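Local coordinates for histone RNA hairpin-binding protein (Drosophila melanogaster, PDB 4TUW), which binds the stem-loop of histone mRNA and takes part in histone pre-mRNA 3' processing, coupling histone mRNA production with the cell cycle, at residues K17-G22 and K64-S69; K23-Y28 and K68-Y73. The protein carries 5 engineered substitutions. All coordinates share one frame; numbering follows the deposited sequence.

This chain is the RNA-binding domain and the C-terminal region of the protein. From the N terminus, helix 9-23 supplies 17-22 to interaction 1; the last residue of that helix, the turn after it and the start of the short helix 26-29 supply 23-28 to interaction 2. About forty residues later the chain returns as helix 56-70, whose 64-69 closes interaction 1, and its last residues with the following turn, 68-73, close interaction 2. The order is therefore crossed, not nested, and the two contacts share Lys68 and Ser69. Interaction 1 joins the two long helices side by side; interaction 2 extends the junction to helix 26-29. They touch where Arg67 NH1 packs on Thr25 CG2, and both reach nucleotides of chain D.

Interaction 1: K17-G22 and K64-S69; sequences KQIDYG and KIWRKS. With nucleotides of chain D.
Segments 17-22 and 64-69 are nearly parallel helix turns, 6° apart in direction and 10.6 Å at closest approach of their axes, and they draw together at Gly22, whose CA is 6.2 Å from Arg67 CA. Trp66, with CG anti to the backbone N (chi1 177°), reaches across with the rim of its six-membered ring: CH2 lies 3.5 Å from Gly22 CA and meets Ile19 O in the ring plane. Gly22, without a side chain, lets the backbone come close to the indole. This helix pair is the core of the SLBP RNA-binding domain, and one flank of it carries the RNA. Arg67, bent at chi2 and chi3, lays one guanidinium face over Gly22 CA; NH2 points edge-on at U16 O2' of chain D, and NH1 makes a weak hydrogen bond to C17 OP2 of chain D (3.3 Å). The uracil of U14 of chain D covers one face of the Tyr21 ring, its N3 3.6 Å above the centre, and Tyr21 OH bonds weakly to O5' of that nucleotide. An alanine here removes ring and hydroxyl, and would probably loosen the hold on this base. Lys17, fully extended, places NZ 2.8 Å from U14 OP2 of chain D, a hydrogen bond.

Interaction 2: K23-Y28 and K68-Y73; sequences KNTAAY and KSLHIY. With nucleotides of chain D.
Ala27 is the tightly packed centre of this contact, where the first turn of helix 26-29 meets the end region of helix 56-70. Its methyl points at the other segment and rests on the backbone there, with CB 3.5 Å from Leu70 O and 4.0 Å from Leu70 CB. From the other segment, Tyr73 brings CB to 3.6 Å from Ala27 O, while its ring leads away to an edge-to-face meeting with Tyr31. Leu70, buried, also packs on Pro45, and one of its methyls, CD1, comes near Thr25 OG1. No hydrogen bond joins the two segments, so they are held by apolar and backbone packing.

Thr25 is the N-cap of helix 26-29: OG1 accepts from Tyr28 N at 3.2 Å, almost straight at 169°, and is also hydrogen-bonded to Gly22 O, tying the cap to the preceding helix. Away from the packed centre the contact loosens. Tyr28 turns from the partner segment, with Lys23 CG over one face of its ring and Lys23 NZ hydrogen-bonded to its OH; that NZ also forms a salt bridge to Glu47.

At the RNA edge, His71 lies with one imidazole face against the cytosine of C17 of chain D, and NE2 donates to both OP2 (2.8 Å) and O5' (2.9 Å) of that nucleotide. With the phosphate held so near, the imidazole is likely to be polarised, and its protonated form would probably be favoured.

Interaction 1: K17-G22 and K64-S69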
ATOM      1  N   LYS A  17      -5.708  -2.237  -7.530  1.00 63.81           N
ATOM      2  CA  LYS A  17      -7.008  -2.425  -6.895  1.00 57.79           C
ATOM      3  C   LYS A  17      -6.834  -2.465  -5.388  1.00 62.11           C
ATOM      4  O   LYS A  17      -7.450  -1.661  -4.680  1.00 61.48           O
ATOM      5  CB  LYS A  17      -7.670  -3.711  -7.389  1.00 55.72           C
ATOM      6  CG  LYS A  17      -9.160  -3.840  -7.041  1.00 62.60           C
ATOM      7  CD  LYS A  17      -9.716  -5.204  -7.468  1.00 66.71           C
ATOM      8  CE  LYS A  17     -11.233  -5.303  -7.265  1.00 67.58           C
ATOM      9  NZ  LYS A  17     -11.838  -6.525  -7.896  1.00 62.06           N
ATOM     10  N   GLN A  18      -5.975  -3.374  -4.911  1.00 60.65           N
ATOM     11  CA  GLN A  18      -5.695  -3.505  -3.479  1.00 53.75           C
ATOM     12  C   GLN A  18      -5.319  -2.157  -2.885  1.00 56.78           C
ATOM     13  O   GLN A  18      -5.727  -1.825  -1.787  1.00 62.96           O
ATOM     14  CB  GLN A  18      -4.578  -4.507  -3.188  1.00 46.96           C
ATOM     15  CG  GLN A  18      -4.609  -5.792  -3.987  1.00 52.42           C
ATOM     16  CD  GLN A  18      -3.549  -6.807  -3.524  1.00 53.43           C
ATOM     17  OE1 GLN A  18      -2.650  -7.218  -4.281  1.00 47.88           O
ATOM     18  NE2 GLN A  18      -3.676  -7.233  -2.283  1.00 49.09           N
ATOM     19  N   ILE A  19      -4.553  -1.372  -3.623  1.00 59.04           N
ATOM     20  CA  ILE A  19      -4.125  -0.071  -3.132  1.00 63.69           C
ATOM     21  C   ILE A  19      -5.305   0.876  -3.107  1.00 62.09           C
ATOM     22  O   ILE A  19      -5.539   1.565  -2.116  1.00 63.18           O
ATOM     23  CB  ILE A  19      -2.990   0.528  -4.013  1.00 66.17           C
ATOM     24  CG1 ILE A  19      -1.700  -0.268  -3.834  1.00 58.62           C
ATOM     25  CG2 ILE A  19      -2.748   1.992  -3.671  1.00 64.59           C
ATOM     26  CD1 ILE A  19      -0.556   0.270  -4.621  1.00 64.11           C
ATOM     27  N   ASP A  20      -6.046   0.893  -4.209  1.00 63.40           N
ATOM     28  CA  ASP A  20      -7.189   1.782  -4.364  1.00 65.65           C
ATOM     29  C   ASP A  20      -8.181   1.552  -3.246  1.00 64.99           C
ATOM     30  O   ASP A  20      -8.751   2.501  -2.704  1.00 64.34           O
ATOM     31  CB  ASP A  20      -7.843   1.581  -5.733  1.00 64.91           C
ATOM     32  CG  ASP A  20      -7.113   2.338  -6.837  1.00 72.93           C
ATOM     33  OD1 ASP A  20      -6.439   3.346  -6.505  1.00 72.22           O
ATOM     34  OD2 ASP A  20      -7.208   1.936  -8.025  1.00 74.12           O
ATOM     35  N   TYR A  21      -8.349   0.281  -2.892  1.00 64.31           N
ATOM     36  CA  TYR A  21      -9.173  -0.096  -1.758  1.00 64.95           C
ATOM     37  C   TYR A  21      -8.716   0.679  -0.554  1.00 62.29           C
ATOM     38  O   TYR A  21      -9.514   1.304   0.131  1.00 69.45           O
ATOM     39  CB  TYR A  21      -9.081  -1.601  -1.464  1.00 60.64           C
ATOM     40  CG  TYR A  21     -10.091  -2.445  -2.214  1.00 58.67           C
ATOM     41  CD1 TYR A  21     -10.753  -1.945  -3.336  1.00 66.57           C
ATOM     42  CD2 TYR A  21     -10.395  -3.731  -1.801  1.00 57.58           C
ATOM     43  CE1 TYR A  21     -11.680  -2.707  -4.034  1.00 65.81           C
ATOM     44  CE2 TYR A  21     -11.323  -4.504  -2.485  1.00 65.59           C
ATOM     45  CZ  TYR A  21     -11.964  -3.986  -3.604  1.00 65.16           C
ATOM     46  OH  TYR A  21     -12.885  -4.743  -4.297  1.00 63.16           O
ATOM     47  N   GLY A  22      -7.418   0.657  -0.316  1.00 59.57           N
ATOM     48  CA  GLY A  22      -6.879   1.217   0.905  1.00 64.97           C
ATOM     49  C   GLY A  22      -7.022   2.721   0.970  1.00 69.91           C
ATOM     50  O   GLY A  22      -7.149   3.293   2.059  1.00 69.92           O
ATOM     51  N   LYS A  64      -1.826  -6.329   3.693  1.00 53.58           N
ATOM     52  CA  LYS A  64      -2.521  -6.609   4.929  1.00 55.27           C
ATOM     53  C   LYS A  64      -2.042  -5.650   5.990  1.00 60.10           C
ATOM     54  O   LYS A  64      -2.828  -4.902   6.568  1.00 62.84           O
ATOM     55  CB  LYS A  64      -2.253  -8.040   5.378  1.00 58.41           C
ATOM     56  CG  LYS A  64      -3.162  -8.512   6.504  1.00 59.50           C
ATOM     57  CD  LYS A  64      -3.109 -10.031   6.621  1.00 66.20           C
ATOM     58  CE  LYS A  64      -4.255 -10.592   7.466  1.00 80.35           C
ATOM     59  NZ  LYS A  64      -5.616 -10.417   6.835  1.00 79.46           N
ATOM     60  N   ILE A  65      -0.733  -5.664   6.208  1.00 56.43           N
ATOM     61  CA  ILE A  65      -0.092  -4.843   7.226  1.00 58.61           C
ATOM     62  C   ILE A  65      -0.343  -3.378   6.942  1.00 58.85           C
ATOM     63  O   ILE A  65      -0.396  -2.554   7.843  1.00 65.43           O
ATOM     64  CB  ILE A  65       1.428  -5.129   7.270  1.00 60.79           C
ATOM     65  CG1 ILE A  65       1.662  -6.589   7.667  1.00 56.23           C
ATOM     66  CG2 ILE A  65       2.163  -4.187   8.218  1.00 51.40           C
ATOM     67  CD1 ILE A  65       3.077  -6.981   7.659  1.00 46.73           C
ATOM     68  N   TRP A  66      -0.523  -3.054   5.682  1.00 51.92           N
ATOM     69  CA  TRP A  66      -0.736  -1.677   5.346  1.00 58.93           C
ATOM     70  C   TRP A  66      -2.067  -1.221   5.901  1.00 63.81           C
ATOM     71  O   TRP A  66      -2.141  -0.292   6.702  1.00 66.86           O
ATOM     72  CB  TRP A  66      -0.718  -1.509   3.843  1.00 62.34           C
ATOM     73  CG  TRP A  66      -1.010  -0.129   3.434  1.00 64.58           C
ATOM     74  CD1 TRP A  66      -0.485   1.014   3.954  1.00 65.11           C
ATOM     75  CD2 TRP A  66      -1.882   0.263   2.399  1.00 59.57           C
ATOM     76  NE1 TRP A  66      -0.987   2.114   3.303  1.00 60.32           N
ATOM     77  CE2 TRP A  66      -1.854   1.671   2.339  1.00 62.02           C
ATOM     78  CE3 TRP A  66      -2.695  -0.438   1.510  1.00 55.74           C
ATOM     79  CZ2 TRP A  66      -2.619   2.389   1.422  1.00 65.62           C
ATOM     80  CZ3 TRP A  66      -3.449   0.283   0.593  1.00 59.28           C
ATOM     81  CH2 TRP A  66      -3.402   1.685   0.559  1.00 59.53           C
ATOM     82  N   ARG A  67      -3.116  -1.913   5.489  1.00 64.29           N
ATOM     83  CA  ARG A  67      -4.472  -1.608   5.902  1.00 60.84           C
ATOM     84  C   ARG A  67      -4.648  -1.601   7.417  1.00 66.06           C
ATOM     85  O   ARG A  67      -5.316  -0.723   7.954  1.00 70.87           O
ATOM     86  CB  ARG A  67      -5.420  -2.617   5.267  1.00 59.55           C
ATOM     87  CG  ARG A  67      -5.184  -2.805   3.792  1.00 57.93           C
ATOM     88  CD  ARG A  67      -5.860  -1.720   2.972  1.00 58.20           C
ATOM     89  NE  ARG A  67      -7.220  -2.121   2.665  1.00 60.92           N
ATOM     90  CZ  ARG A  67      -8.263  -1.852   3.440  1.00 60.94           C
ATOM     91  NH1 ARG A  67      -8.100  -1.158   4.561  1.00 60.27           N
ATOM     92  NH2 ARG A  67      -9.468  -2.273   3.091  1.00 65.90           N
ATOM     93  N   LYS A  68      -4.070  -2.583   8.103  1.00 62.19           N
ATOM     94  CA  LYS A  68      -4.145  -2.611   9.559  1.00 66.19           C
ATOM     95  C   LYS A  68      -3.538  -1.345  10.124  1.00 69.95           C
ATOM     96  O   LYS A  68      -4.169  -0.643  10.905  1.00 76.81           O
ATOM     97  CB  LYS A  68      -3.415  -3.822  10.144  1.00 65.08           C
ATOM     98  CG  LYS A  68      -4.068  -5.151   9.827  1.00 70.88           C
ATOM     99  CD  LYS A  68      -3.311  -6.315  10.444  1.00 66.45           C
ATOM    100  CE  LYS A  68      -3.811  -6.622  11.841  1.00 72.41           C
ATOM    101  NZ  LYS A  68      -2.928  -7.604  12.551  1.00 88.17           N
ATOM    102  N   SER A  69      -2.313  -1.051   9.710  1.00 67.59           N
ATOM    103  CA  SER A  69      -1.608   0.126  10.189  1.00 70.78           C
ATOM    104  C   SER A  69      -2.414   1.403   9.975  1.00 71.48           C
ATOM    105  O   SER A  69      -2.324   2.345  10.754  1.00 73.28           O
ATOM    106  CB  SER A  69      -0.251   0.241   9.499  1.00 71.14           C
ATOM    107  OG  SER A  69       0.586  -0.844   9.853  1.00 72.36           O
TER
ATOM    108  P     U D  14     -14.862  -7.885  -5.569  1.00 67.95           P
ATOM    109  OP1   U D  14     -16.014  -7.338  -6.335  1.00 71.18           O
ATOM    110  OP2   U D  14     -13.542  -8.012  -6.239  1.00 66.67           O
ATOM    111  O5'   U D  14     -14.730  -6.983  -4.276  1.00 59.88           O
ATOM    112  C5'   U D  14     -15.841  -6.791  -3.423  1.00 53.66           C
ATOM    113  C4'   U D  14     -15.403  -6.857  -1.998  1.00 58.90           C
ATOM    114  O4'   U D  14     -14.408  -5.823  -1.781  1.00 67.68           O
ATOM    115  C3'   U D  14     -16.494  -6.630  -0.962  1.00 65.12           C
ATOM    116  O3'   U D  14     -16.233  -7.465   0.162  1.00 63.95           O
ATOM    117  C2'   U D  14     -16.300  -5.166  -0.572  1.00 65.97           C
ATOM    118  O2'   U D  14     -16.756  -4.842   0.725  1.00 60.30           O
ATOM    119  C1'   U D  14     -14.786  -5.019  -0.688  1.00 66.07           C
ATOM    120  N1    U D  14     -14.337  -3.639  -0.936  1.00 60.79           N
ATOM    121  C2    U D  14     -13.471  -3.069  -0.022  1.00 62.89           C
ATOM    122  O2    U D  14     -13.053  -3.672   0.955  1.00 63.96           O
ATOM    123  N3    U D  14     -13.101  -1.772  -0.296  1.00 60.97           N
ATOM    124  C4    U D  14     -13.499  -1.005  -1.371  1.00 61.84           C
ATOM    125  O4    U D  14     -13.080   0.152  -1.498  1.00 63.43           O
ATOM    126  C5    U D  14     -14.390  -1.674  -2.264  1.00 59.29           C
ATOM    127  C6    U D  14     -14.770  -2.931  -2.023  1.00 59.24           C
ATOM    128  P     U D  16     -15.827  -6.206   6.139  1.00 71.39           P
ATOM    129  OP1   U D  16     -15.953  -5.883   7.591  1.00 62.63           O
ATOM    130  OP2   U D  16     -16.717  -5.597   5.119  1.00 62.04           O
ATOM    131  O5'   U D  16     -14.351  -5.802   5.727  1.00 75.97           O
ATOM    132  C5'   U D  16     -13.231  -6.316   6.436  1.00 68.00           C
ATOM    133  C4'   U D  16     -11.945  -5.803   5.851  1.00 62.86           C
ATOM    134  O4'   U D  16     -11.557  -6.635   4.722  1.00 64.21           O
ATOM    135  C3'   U D  16     -12.021  -4.372   5.324  1.00 61.73           C
ATOM    136  O3'   U D  16     -10.840  -3.667   5.696  1.00 59.15           O
ATOM    137  C2'   U D  16     -12.110  -4.569   3.809  1.00 60.42           C
ATOM    138  O2'   U D  16     -11.649  -3.494   3.024  1.00 57.93           O
ATOM    139  C1'   U D  16     -11.265  -5.811   3.620  1.00 61.27           C
ATOM    140  N1    U D  16     -11.530  -6.535   2.378  1.00 59.63           N
ATOM    141  C2    U D  16     -10.493  -6.524   1.495  1.00 64.68           C
ATOM    142  O2    U D  16      -9.458  -5.966   1.784  1.00 65.59           O
ATOM    143  N3    U D  16     -10.699  -7.177   0.304  1.00 70.22           N
ATOM    144  C4    U D  16     -11.852  -7.830  -0.085  1.00 69.72           C
ATOM    145  O4    U D  16     -11.914  -8.380  -1.191  1.00 68.91           O
ATOM    146  C5    U D  16     -12.891  -7.784   0.894  1.00 66.36           C
ATOM    147  C6    U D  16     -12.701  -7.156   2.064  1.00 66.52           C
ATOM    148  P     C D  17     -10.866  -2.804   7.048  1.00 66.10           P
ATOM    149  OP1   C D  17     -12.118  -3.185   7.750  1.00 76.86           O
ATOM    150  OP2   C D  17     -10.634  -1.380   6.728  1.00 66.12           O
ATOM    151  O5'   C D  17      -9.687  -3.378   7.942  1.00 59.74           O
ATOM    152  C5'   C D  17      -8.887  -4.455   7.492  1.00 63.63           C
ATOM    153  C4'   C D  17      -7.967  -4.935   8.584  1.00 68.87           C
ATOM    154  O4'   C D  17      -7.783  -3.872   9.554  1.00 71.61           O
ATOM    155  C3'   C D  17      -8.473  -6.134   9.372  1.00 65.62           C
ATOM    156  O3'   C D  17      -7.365  -6.919   9.793  1.00 67.07           O
ATOM    157  C2'   C D  17      -9.101  -5.494  10.595  1.00 69.01           C
ATOM    158  O2'   C D  17      -9.159  -6.344  11.717  1.00 75.36           O
ATOM    159  C1'   C D  17      -8.153  -4.334  10.837  1.00 71.34           C
ATOM    160  N1    C D  17      -8.754  -3.218  11.568  1.00 74.49           N
ATOM    161  C2    C D  17      -8.009  -2.659  12.602  1.00 74.45           C
ATOM    162  O2    C D  17      -6.888  -3.131  12.857  1.00 68.01           O
ATOM    163  N3    C D  17      -8.533  -1.620  13.285  1.00 76.36           N
ATOM    164  C4    C D  17      -9.739  -1.146  12.982  1.00 78.21           C
ATOM    165  N4    C D  17     -10.189  -0.119  13.708  1.00 80.50           N
ATOM    166  C5    C D  17     -10.525  -1.706  11.929  1.00 77.88           C
ATOM    167  C6    C D  17     -10.002  -2.744  11.257  1.00 75.92           C
TER

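Interaction 2: K23-Y28 and K68-Y73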
ATOM      1  N   LYS A  23      -6.990   3.371  -0.188  1.00 67.00           N
ATOM      2  CA  LYS A  23      -7.068   4.819  -0.214  1.00 72.37           C
ATOM      3  C   LYS A  23      -8.510   5.243  -0.022  1.00 74.49           C
ATOM      4  O   LYS A  23      -8.787   6.339   0.465  1.00 80.63           O
ATOM      5  CB  LYS A  23      -6.502   5.379  -1.523  1.00 79.58           C
ATOM      6  CG  LYS A  23      -4.980   5.282  -1.642  1.00 75.92           C
ATOM      7  CD  LYS A  23      -4.515   5.828  -2.981  1.00 75.88           C
ATOM      8  CE  LYS A  23      -3.029   5.607  -3.209  1.00 74.80           C
ATOM      9  NZ  LYS A  23      -2.198   6.541  -2.415  1.00 80.84           N
ATOM     10  N   ASN A  24      -9.423   4.351  -0.384  1.00 71.03           N
ATOM     11  CA  ASN A  24     -10.852   4.621  -0.293  1.00 74.95           C
ATOM     12  C   ASN A  24     -11.361   4.593   1.155  1.00 75.10           C
ATOM     13  O   ASN A  24     -12.491   5.007   1.451  1.00 80.09           O
ATOM     14  CB  ASN A  24     -11.613   3.643  -1.198  1.00 75.02           C
ATOM     15  CG  ASN A  24     -13.107   3.697  -1.002  1.00 72.21           C
ATOM     16  OD1 ASN A  24     -13.648   2.996  -0.145  1.00 70.89           O
ATOM     17  ND2 ASN A  24     -13.787   4.526  -1.795  1.00 65.97           N
ATOM     18  N   THR A  25     -10.513   4.127   2.065  1.00 71.17           N
ATOM     19  CA  THR A  25     -10.878   4.131   3.472  1.00 74.88           C
ATOM     20  C   THR A  25     -10.852   5.555   4.003  1.00 78.48           C
ATOM     21  O   THR A  25     -10.295   6.461   3.373  1.00 75.98           O
ATOM     22  CB  THR A  25      -9.952   3.240   4.343  1.00 71.91           C
ATOM     23  OG1 THR A  25      -8.714   3.915   4.595  1.00 73.84           O
ATOM     24  CG2 THR A  25      -9.689   1.904   3.670  1.00 62.08           C
ATOM     25  N   ALA A  26     -11.471   5.740   5.164  1.00 80.37           N
ATOM     26  CA  ALA A  26     -11.501   7.027   5.839  1.00 81.94           C
ATOM     27  C   ALA A  26     -10.173   7.303   6.530  1.00 85.39           C
ATOM     28  O   ALA A  26      -9.754   8.456   6.640  1.00 88.34           O
ATOM     29  CB  ALA A  26     -12.631   7.051   6.847  1.00 82.69           C
ATOM     30  N   ALA A  27      -9.524   6.239   7.000  1.00 82.61           N
ATOM     31  CA  ALA A  27      -8.229   6.348   7.658  1.00 82.52           C
ATOM     32  C   ALA A  27      -7.195   6.984   6.735  1.00 83.14           C
ATOM     33  O   ALA A  27      -6.444   7.858   7.148  1.00 88.05           O
ATOM     34  CB  ALA A  27      -7.756   4.984   8.139  1.00 80.96           C
ATOM     35  N   TYR A  28      -7.162   6.549   5.481  1.00 81.24           N
ATOM     36  CA  TYR A  28      -6.263   7.150   4.503  1.00 83.01           C
ATOM     37  C   TYR A  28      -6.666   8.595   4.205  1.00 88.44           C
ATOM     38  O   TYR A  28      -5.807   9.454   4.040  1.00 93.11           O
ATOM     39  CB  TYR A  28      -6.230   6.335   3.202  1.00 83.55           C
ATOM     40  CG  TYR A  28      -5.233   6.846   2.172  1.00 82.70           C
ATOM     41  CD1 TYR A  28      -3.911   6.413   2.178  1.00 84.65           C
ATOM     42  CD2 TYR A  28      -5.608   7.759   1.199  1.00 79.93           C
ATOM     43  CE1 TYR A  28      -2.993   6.879   1.245  1.00 81.72           C
ATOM     44  CE2 TYR A  28      -4.695   8.226   0.263  1.00 82.58           C
ATOM     45  CZ  TYR A  28      -3.392   7.782   0.292  1.00 81.78           C
ATOM     46  OH  TYR A  28      -2.486   8.245  -0.634  1.00 84.22           O
ATOM     47  N   LYS A  68      -4.070  -2.583   8.103  1.00 62.19           N
ATOM     48  CA  LYS A  68      -4.145  -2.611   9.559  1.00 66.19           C
ATOM     49  C   LYS A  68      -3.538  -1.345  10.124  1.00 69.95           C
ATOM     50  O   LYS A  68      -4.169  -0.643  10.905  1.00 76.81           O
ATOM     51  CB  LYS A  68      -3.415  -3.822  10.144  1.00 65.08           C
ATOM     52  CG  LYS A  68      -4.068  -5.151   9.827  1.00 70.88           C
ATOM     53  CD  LYS A  68      -3.311  -6.315  10.444  1.00 66.45           C
ATOM     54  CE  LYS A  68      -3.811  -6.622  11.841  1.00 72.41           C
ATOM     55  NZ  LYS A  68      -2.928  -7.604  12.551  1.00 88.17           N
ATOM     56  N   SER A  69      -2.313  -1.051   9.710  1.00 67.59           N
ATOM     57  CA  SER A  69      -1.608   0.126  10.189  1.00 70.78           C
ATOM     58  C   SER A  69      -2.414   1.403   9.975  1.00 71.48           C
ATOM     59  O   SER A  69      -2.324   2.345  10.754  1.00 73.28           O
ATOM     60  CB  SER A  69      -0.251   0.241   9.499  1.00 71.14           C
ATOM     61  OG  SER A  69       0.586  -0.844   9.853  1.00 72.36           O
ATOM     62  N   LEU A  70      -3.207   1.438   8.920  1.00 65.57           N
ATOM     63  CA  LEU A  70      -3.953   2.637   8.629  1.00 67.35           C
ATOM     64  C   LEU A  70      -4.857   3.005   9.792  1.00 73.48           C
ATOM     65  O   LEU A  70      -4.961   4.171  10.159  1.00 76.72           O
ATOM     66  CB  LEU A  70      -4.769   2.435   7.362  1.00 69.35           C
ATOM     67  CG  LEU A  70      -3.893   2.325   6.123  1.00 68.41           C
ATOM     68  CD1 LEU A  70      -4.710   2.147   4.851  1.00 66.09           C
ATOM     69  CD2 LEU A  70      -3.075   3.586   6.053  1.00 73.70           C
ATOM     70  N   HIS A  71      -5.465   1.992  10.400  1.00 75.30           N
ATOM     71  CA  HIS A  71      -6.555   2.196  11.349  1.00 74.49           C
ATOM     72  C   HIS A  71      -6.176   3.001  12.579  1.00 78.44           C
ATOM     73  O   HIS A  71      -7.050   3.431  13.331  1.00 90.11           O
ATOM     74  CB  HIS A  71      -7.220   0.869  11.723  1.00 70.36           C
ATOM     75  CG  HIS A  71      -8.161   0.363  10.675  1.00 74.77           C
ATOM     76  ND1 HIS A  71      -9.296   1.051  10.302  1.00 76.84           N
ATOM     77  CD2 HIS A  71      -8.114  -0.739   9.892  1.00 74.08           C
ATOM     78  CE1 HIS A  71      -9.919   0.384   9.347  1.00 72.03           C
ATOM     79  NE2 HIS A  71      -9.226  -0.708   9.082  1.00 72.30           N
ATOM     80  N   ILE A  72      -4.882   3.248  12.757  1.00 76.32           N
ATOM     81  CA  ILE A  72      -4.401   4.153  13.795  1.00 76.21           C
ATOM     82  C   ILE A  72      -4.855   5.581  13.494  1.00 75.74           C
ATOM     83  O   ILE A  72      -4.592   6.507  14.252  1.00 69.10           O
ATOM     84  CB  ILE A  72      -2.862   4.110  13.897  1.00 78.10           C
ATOM     85  CG1 ILE A  72      -2.369   2.662  13.790  1.00 88.45           C
ATOM     86  CG2 ILE A  72      -2.392   4.696  15.214  1.00 79.07           C
ATOM     87  CD1 ILE A  72      -0.843   2.508  13.617  1.00 86.80           C
ATOM     88  N   TYR A  73      -5.570   5.750  12.389  1.00 84.27           N
ATOM     89  CA  TYR A  73      -5.907   7.079  11.914  1.00 84.08           C
ATOM     90  C   TYR A  73      -7.377   7.473  11.903  1.00 91.59           C
ATOM     91  O   TYR A  73      -7.797   8.176  10.982  1.00 97.18           O
ATOM     92  CB  TYR A  73      -5.278   7.309  10.545  1.00 81.84           C
ATOM     93  CG  TYR A  73      -3.824   7.654  10.676  1.00 86.69           C
ATOM     94  CD1 TYR A  73      -2.896   6.694  11.054  1.00 86.37           C
ATOM     95  CD2 TYR A  73      -3.377   8.952  10.460  1.00 90.46           C
ATOM     96  CE1 TYR A  73      -1.557   7.014  11.198  1.00 91.21           C
ATOM     97  CE2 TYR A  73      -2.041   9.281  10.600  1.00 92.99           C
ATOM     98  CZ  TYR A  73      -1.134   8.309  10.969  1.00 90.77           C
ATOM     99  OH  TYR A  73       0.196   8.634  11.112  1.00 86.91           O
TER
ATOM    100  P     C D  17     -10.866  -2.804   7.048  1.00 66.10           P
ATOM    101  OP1   C D  17     -12.118  -3.185   7.750  1.00 76.86           O
ATOM    102  OP2   C D  17     -10.634  -1.380   6.728  1.00 66.12           O
ATOM    103  O5'   C D  17      -9.687  -3.378   7.942  1.00 59.74           O
ATOM    104  C5'   C D  17      -8.887  -4.455   7.492  1.00 63.63           C
ATOM    105  C4'   C D  17      -7.967  -4.935   8.584  1.00 68.87           C
ATOM    106  O4'   C D  17      -7.783  -3.872   9.554  1.00 71.61           O
ATOM    107  C3'   C D  17      -8.473  -6.134   9.372  1.00 65.62           C
ATOM    108  O3'   C D  17      -7.365  -6.919   9.793  1.00 67.07           O
ATOM    109  C2'   C D  17      -9.101  -5.494  10.595  1.00 69.01           C
ATOM    110  O2'   C D  17      -9.159  -6.344  11.717  1.00 75.36           O
ATOM    111  C1'   C D  17      -8.153  -4.334  10.837  1.00 71.34           C
ATOM    112  N1    C D  17      -8.754  -3.218  11.568  1.00 74.49           N
ATOM    113  C2    C D  17      -8.009  -2.659  12.602  1.00 74.45           C
ATOM    114  O2    C D  17      -6.888  -3.131  12.857  1.00 68.01           O
ATOM    115  N3    C D  17      -8.533  -1.620  13.285  1.00 76.36           N
ATOM    116  C4    C D  17      -9.739  -1.146  12.982  1.00 78.21           C
ATOM    117  N4    C D  17     -10.189  -0.119  13.708  1.00 80.50           N
ATOM    118  C5    C D  17     -10.525  -1.706  11.929  1.00 77.88           C
ATOM    119  C6    C D  17     -10.002  -2.744  11.257  1.00 75.92           C
ATOM    120  P     U D  14     -14.862  -7.885  -5.569  1.00 67.95           P
ATOM    121  OP1   U D  14     -16.014  -7.338  -6.335  1.00 71.18           O
ATOM    122  OP2   U D  14     -13.542  -8.012  -6.239  1.00 66.67           O
ATOM    123  O5'   U D  14     -14.730  -6.983  -4.276  1.00 59.88           O
ATOM    124  C5'   U D  14     -15.841  -6.791  -3.423  1.00 53.66           C
ATOM    125  C4'   U D  14     -15.403  -6.857  -1.998  1.00 58.90           C
ATOM    126  O4'   U D  14     -14.408  -5.823  -1.781  1.00 67.68           O
ATOM    127  C3'   U D  14     -16.494  -6.630  -0.962  1.00 65.12           C
ATOM    128  O3'   U D  14     -16.233  -7.465   0.162  1.00 63.95           O
ATOM    129  C2'   U D  14     -16.300  -5.166  -0.572  1.00 65.97           C
ATOM    130  O2'   U D  14     -16.756  -4.842   0.725  1.00 60.30           O
ATOM    131  C1'   U D  14     -14.786  -5.019  -0.688  1.00 66.07           C
ATOM    132  N1    U D  14     -14.337  -3.639  -0.936  1.00 60.79           N
ATOM    133  C2    U D  14     -13.471  -3.069  -0.022  1.00 62.89           C
ATOM    134  O2    U D  14     -13.053  -3.672   0.955  1.00 63.96           O
ATOM    135  N3    U D  14     -13.101  -1.772  -0.296  1.00 60.97           N
ATOM    136  C4    U D  14     -13.499  -1.005  -1.371  1.00 61.84           C
ATOM    137  O4    U D  14     -13.080   0.152  -1.498  1.00 63.43           O
ATOM    138  C5    U D  14     -14.390  -1.674  -2.264  1.00 59.29           C
ATOM    139  C6    U D  14     -14.770  -2.931  -2.023  1.00 59.24           C
TER